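Local coordinates for protein carbohydrate deacetylase Agd3 (Neosartorya fumigata, PDB 6NWZ) that probably removes N-acetyl groups from galactosaminogalactan, an exopolysaccharide of the fungal biofilm, and carries bound zinc, at residues L54-A59 with S95-D100; N450-C455 with A484-N489. One frame throughout, in Å; residues are numbered along the deposited sequence.

Contact 1. Residues L54-A59 with S95-D100; sequences LLVPQA and SALTTD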
loop_
_atom_site.group_PDB
_atom_site.type_symbol
_atom_site.label_atom_id
_atom_site.label_comp_id
_atom_site.label_asym_id
_atom_site.label_seq_id
_atom_site.Cartn_x
_atom_site.Cartn_y
_atom_site.Cartn_z
ATOM N N LEU A 54 -0.714 24.884 -5.464
ATOM C CA LEU A 54 -1.024 26.139 -6.144
ATOM C C LEU A 54 -1.489 25.814 -7.557
ATOM O O LEU A 54 -0.706 25.318 -8.374
ATOM C CB LEU A 54 0.191 27.067 -6.172
ATOM C CG LEU A 54 0.084 28.296 -7.078
ATOM C CD1 LEU A 54 -0.978 29.254 -6.572
ATOM C CD2 LEU A 54 1.425 28.996 -7.187
ATOM N N LEU A 55 -2.756 26.088 -7.847
ATOM C CA LEU A 55 -3.321 25.826 -9.163
ATOM C C LEU A 55 -3.264 27.098 -9.996
ATOM O O LEU A 55 -3.700 28.163 -9.546
ATOM C CB LEU A 55 -4.757 25.312 -9.053
ATOM C CG LEU A 55 -4.918 23.966 -8.339
ATOM C CD1 LEU A 55 -6.298 23.394 -8.585
ATOM C CD2 LEU A 55 -3.851 22.974 -8.773
ATOM N N VAL A 56 -2.721 26.986 -11.204
ATOM C CA VAL A 56 -2.501 28.128 -12.082
ATOM C C VAL A 56 -3.447 27.992 -13.273
ATOM O O VAL A 56 -3.204 27.165 -14.163
ATOM C CB VAL A 56 -1.040 28.216 -12.543
ATOM C CG1 VAL A 56 -0.800 29.526 -13.276
ATOM C CG2 VAL A 56 -0.098 28.076 -11.357
ATOM N N PRO A 57 -4.521 28.770 -13.340
ATOM C CA PRO A 57 -5.382 28.749 -14.523
ATOM C C PRO A 57 -4.728 29.491 -15.681
ATOM O O PRO A 57 -3.737 30.203 -15.523
ATOM C CB PRO A 57 -6.645 29.465 -14.046
ATOM C CG PRO A 57 -6.136 30.425 -13.030
ATOM C CD PRO A 57 -5.002 29.725 -12.327
ATOM N N GLN A 58 -5.317 29.308 -16.868
ATOM C CA GLN A 58 -4.780 29.944 -18.068
ATOM C C GLN A 58 -4.768 31.461 -17.943
ATOM O O GLN A 58 -3.925 32.129 -18.554
ATOM C CB GLN A 58 -5.590 29.514 -19.291
ATOM C CG GLN A 58 -5.081 30.079 -20.606
ATOM C CD GLN A 58 -5.758 29.459 -21.808
ATOM O OE1 GLN A 58 -6.549 28.524 -21.677
ATOM N NE2 GLN A 58 -5.448 29.975 -22.991
ATOM N N ALA A 59 -5.688 32.024 -17.158
ATOM C CA ALA A 59 -5.705 33.465 -16.942
ATOM C C ALA A 59 -4.568 33.929 -16.041
ATOM O O ALA A 59 -4.275 35.128 -16.008
ATOM C CB ALA A 59 -7.048 33.890 -16.346
ATOM N N SER A 95 3.936 29.175 -20.690
ATOM C CA SER A 95 3.625 28.949 -19.286
ATOM C C SER A 95 2.625 29.986 -18.790
ATOM O O SER A 95 2.718 31.170 -19.122
ATOM C CB SER A 95 4.897 29.010 -18.445
ATOM O OG SER A 95 4.590 29.016 -17.061
ATOM N N ALA A 96 1.661 29.536 -17.982
ATOM C CA ALA A 96 0.700 30.468 -17.404
ATOM C C ALA A 96 1.322 31.345 -16.321
ATOM O O ALA A 96 0.720 32.356 -15.939
ATOM C CB ALA A 96 -0.503 29.712 -16.844
ATOM N N LEU A 97 2.503 30.984 -15.820
ATOM C CA LEU A 97 3.261 31.847 -14.926
ATOM C C LEU A 97 4.143 32.782 -15.745
ATOM O O LEU A 97 4.801 32.357 -16.700
ATOM C CB LEU A 97 4.119 31.020 -13.964
ATOM C CG LEU A 97 3.407 30.221 -12.866
ATOM C CD1 LEU A 97 4.407 29.446 -12.021
ATOM C CD2 LEU A 97 2.572 31.129 -11.982
ATOM N N THR A 98 4.149 34.060 -15.362
ATOM C CA THR A 98 4.867 35.075 -16.117
ATOM C C THR A 98 6.376 34.877 -15.989
ATOM O O THR A 98 6.872 34.118 -15.150
ATOM C CB THR A 98 4.484 36.481 -15.644
ATOM O OG1 THR A 98 5.236 36.820 -14.472
ATOM C CG2 THR A 98 2.996 36.557 -15.321
ATOM N N THR A 99 7.112 35.577 -16.852
ATOM C CA THR A 99 8.567 35.522 -16.790
ATOM C C THR A 99 9.078 36.019 -15.445
ATOM O O THR A 99 9.997 35.430 -14.862
ATOM C CB THR A 99 9.165 36.339 -17.935
ATOM O OG1 THR A 99 8.962 35.643 -19.172
ATOM C CG2 THR A 99 10.650 36.567 -17.722
ATOM N N ASP A 100 8.479 37.090 -14.923
ATOM C CA ASP A 100 8.912 37.609 -13.631
ATOM C C ASP A 100 8.587 36.640 -12.504
ATOM O O ASP A 100 9.347 36.544 -11.533
ATOM C CB ASP A 100 8.280 38.978 -13.374
ATOM C CG ASP A 100 8.675 39.561 -12.032
ATOM O OD1 ASP A 100 7.997 39.263 -11.027
ATOM O OD2 ASP A 100 9.677 40.305 -11.979
#

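Contact 2. Residues N450-C455 with A484-N489; sequences NGIRNC and AGMQVN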
loop_
_atom_site.group_PDB
_atom_site.type_symbol
_atom_site.label_atom_id
_atom_site.label_comp_id
_atom_site.label_asym_id
_atom_site.label_seq_id
_atom_site.Cartn_x
_atom_site.Cartn_y
_atom_site.Cartn_z
ATOM N N ASN A 450 -18.631 -7.601 21.648
ATOM C CA ASN A 450 -17.428 -8.371 21.911
ATOM C C ASN A 450 -16.219 -7.472 21.645
ATOM O O ASN A 450 -16.355 -6.300 21.294
ATOM C CB ASN A 450 -17.420 -9.645 21.069
ATOM C CG ASN A 450 -18.642 -10.517 21.328
ATOM O OD1 ASN A 450 -18.639 -11.365 22.222
ATOM N ND2 ASN A 450 -19.696 -10.308 20.546
ATOM N N GLY A 451 -15.017 -8.009 21.810
ATOM C CA GLY A 451 -13.842 -7.154 21.751
ATOM C C GLY A 451 -13.487 -6.506 20.422
ATOM O O GLY A 451 -12.370 -6.000 20.276
ATOM N N ILE A 452 -14.412 -6.483 19.459
ATOM C CA ILE A 452 -14.100 -6.104 18.082
ATOM C C ILE A 452 -14.269 -4.602 17.909
ATOM O O ILE A 452 -15.320 -4.038 18.240
ATOM C CB ILE A 452 -14.978 -6.877 17.081
ATOM C CG1 ILE A 452 -14.818 -8.380 17.285
ATOM C CG2 ILE A 452 -14.618 -6.508 15.649
ATOM C CD1 ILE A 452 -13.383 -8.819 17.418
ATOM N N ARG A 453 -13.230 -3.955 17.378
ATOM C CA ARG A 453 -13.217 -2.522 17.129
ATOM C C ARG A 453 -12.879 -2.160 15.693
ATOM O O ARG A 453 -13.209 -1.052 15.257
ATOM C CB ARG A 453 -12.208 -1.826 18.057
ATOM C CG ARG A 453 -12.451 -2.063 19.536
ATOM C CD ARG A 453 -13.618 -1.241 20.030
ATOM N NE ARG A 453 -13.898 -1.480 21.438
ATOM C CZ ARG A 453 -14.853 -2.292 21.875
ATOM N NH1 ARG A 453 -15.620 -2.935 21.005
ATOM N NH2 ARG A 453 -15.047 -2.460 23.177
ATOM N N ASN A 454 -12.245 -3.057 14.945
ATOM C CA ASN A 454 -11.835 -2.788 13.578
ATOM C C ASN A 454 -12.055 -4.037 12.740
ATOM O O ASN A 454 -12.279 -5.135 13.257
ATOM C CB ASN A 454 -10.367 -2.373 13.512
ATOM C CG ASN A 454 -9.448 -3.462 14.014
ATOM O OD1 ASN A 454 -9.150 -4.413 13.293
ATOM N ND2 ASN A 454 -9.017 -3.347 15.265
ATOM N N CYS A 455 -11.967 -3.864 11.428
ATOM C CA CYS A 455 -12.142 -4.983 10.519
ATOM C C CYS A 455 -11.448 -4.647 9.204
ATOM O O CYS A 455 -10.598 -3.751 9.145
ATOM C CB CYS A 455 -13.634 -5.297 10.325
ATOM S SG CYS A 455 -14.521 -4.125 9.270
ATOM N N ALA A 484 -21.875 3.620 14.280
ATOM C CA ALA A 484 -20.780 4.569 14.158
ATOM C C ALA A 484 -19.618 4.147 15.041
ATOM O O ALA A 484 -19.813 3.779 16.203
ATOM C CB ALA A 484 -21.229 5.982 14.539
ATOM N N GLY A 485 -18.409 4.207 14.486
ATOM C CA GLY A 485 -17.185 4.005 15.239
ATOM C C GLY A 485 -16.332 2.846 14.774
ATOM O O GLY A 485 -15.151 2.778 15.141
ATOM N N MET A 486 -16.880 1.924 13.989
ATOM C CA MET A 486 -16.099 0.780 13.539
ATOM C C MET A 486 -15.116 1.210 12.457
ATOM O O MET A 486 -15.485 1.919 11.516
ATOM C CB MET A 486 -17.015 -0.325 13.015
ATOM C CG MET A 486 -16.355 -1.697 12.947
ATOM S SD MET A 486 -16.115 -2.456 14.568
ATOM C CE MET A 486 -17.807 -2.577 15.139
ATOM N N GLN A 487 -13.863 0.778 12.593
ATOM C CA GLN A 487 -12.803 1.160 11.665
ATOM C C GLN A 487 -12.681 0.104 10.571
ATOM O O GLN A 487 -12.389 -1.063 10.855
ATOM C CB GLN A 487 -11.476 1.333 12.404
ATOM C CG GLN A 487 -10.334 1.828 11.526
ATOM C CD GLN A 487 -9.010 1.910 12.266
ATOM O OE1 GLN A 487 -8.973 2.091 13.482
ATOM N NE2 GLN A 487 -7.913 1.772 11.529
ATOM N N VAL A 488 -12.902 0.514 9.328
ATOM C CA VAL A 488 -12.814 -0.368 8.171
ATOM C C VAL A 488 -11.495 -0.081 7.465
ATOM O O VAL A 488 -11.331 0.966 6.831
ATOM C CB VAL A 488 -14.006 -0.185 7.224
ATOM C CG1 VAL A 488 -13.865 -1.103 6.016
ATOM C CG2 VAL A 488 -15.306 -0.458 7.956
ATOM N N ASN A 489 -10.551 -1.013 7.576
ATOM C CA ASN A 489 -9.270 -0.849 6.902
ATOM C C ASN A 489 -9.347 -1.403 5.483
ATOM O O ASN A 489 -9.981 -2.438 5.254
ATOM C CB ASN A 489 -8.159 -1.560 7.669
ATOM C CG ASN A 489 -8.088 -1.138 9.123
ATOM O OD1 ASN A 489 -7.585 -0.062 9.448
ATOM N ND2 ASN A 489 -8.592 -1.990 10.010
#

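Contact 1. Residues L54-A59 with S95-D100
Ser-95 OG accepts the backbone N-H of Leu-97, the residue that packs on Val-56, at 3.1 Å, closing an ST turn. The same hydroxyl also accepts from Trp-102 NE1 and donates to Glu-82 O, so three bonds fix it and the turn leading into helix 99-112. Across the contact, where 54-59 leaves the end of strand 51-55, there is no hydrogen bond, and the two loops of the CBM87 region meet through aliphatic groups. Val-56 turns CG1 anti to its backbone N (chi1 -171°), which carries that methyl to Ala-96 CB at 3.6 Å and to Leu-97 CD2 at 4.0 Å. A beta-branched residue suits this place because its second methyl, CG2, still reaches Leu-97 CD2; the Val-56 and Leu-97 side chains cross at about a right angle. Ile-30 of the neighbouring strand 22-31 touches both Val-56 and Leu-97. Alanine's small size allows a close backbone approach, the CA atoms of Gln-58 and Ala-96 lying 5.5 Å apart. The loop's carbonyls find tyrosines: Val-56 O bonds Tyr-85 OH, and Gln-58 O bonds Tyr-87 OH. Pro-57 O rests 3.5 Å from the methyl of Ala-96, CB.

Contact 2. Residues N450-C455 with A484-N489
Arg-453 and Cys-455 bracket Gln-487 in a parallel ladder of backbone bonds. Gln-487 N donates to Arg-453 O over 3.3 Å and nearly straight (174°), while Cys-455 N reaches Gln-487 O at 2.9 Å. Next along, Cys-455 O takes two donors from Asn-489: the amide ND2 at 2.8 Å, in the carbonyl plane, and the backbone N at 3.2 Å, from above that plane. Asparagine fits here because its short side chain, with CG beside its backbone N (chi1 -54°), can curl back to reinforce its own main-chain bond.

The buried polar side chains find further partners. Gln-487 NE2 bonds Ser-598 O and, weakly, Asn-489 OD1; Asn-454 OD1 has a weak bond to His-594 NE2. Helix 594-607 thus lies over the face bearing Asn-454 and Gln-487.

On the other face Cys-455 SG meets Val-488 CG2 at 4.0 Å, an apolar contact. In the loop just before the strand, unbranched and flexible Met-486, bent at chi2 and chi3, brings SD beside the Arg-453 carbonyl, and its side chain touches Trp-447 and Trp-448.

Cys-455 lies about 9 Å, side chain to side chain, from the zinc ligand His-388. Such parallel pairing is consistent with the distorted (beta/alpha) barrel of polysaccharide deacetylases.

In the fold
The two contacts belong to different regions of the chain, their centres about 46 Å apart and nearest atoms about 28 Å, and they share no strand or helix. Contact 1 lies far from the chain centre, about 34 Å from it, and brings together loops beyond a strand end: a few buried aliphatic groups flanked by exposed residues, with the hydrogen bonds made within one segment or to third parties. Contact 2, about 20 Å from that centre, joins neighbouring strands inside the deacetylase domain; there hydrogen bonds run directly between the segments, and the amide side chains of Asn-454, Gln-487 and Asn-489 are buried. Contact 1 is away from the annotated sites, whereas contact 2 approaches a zinc ligand without supplying one.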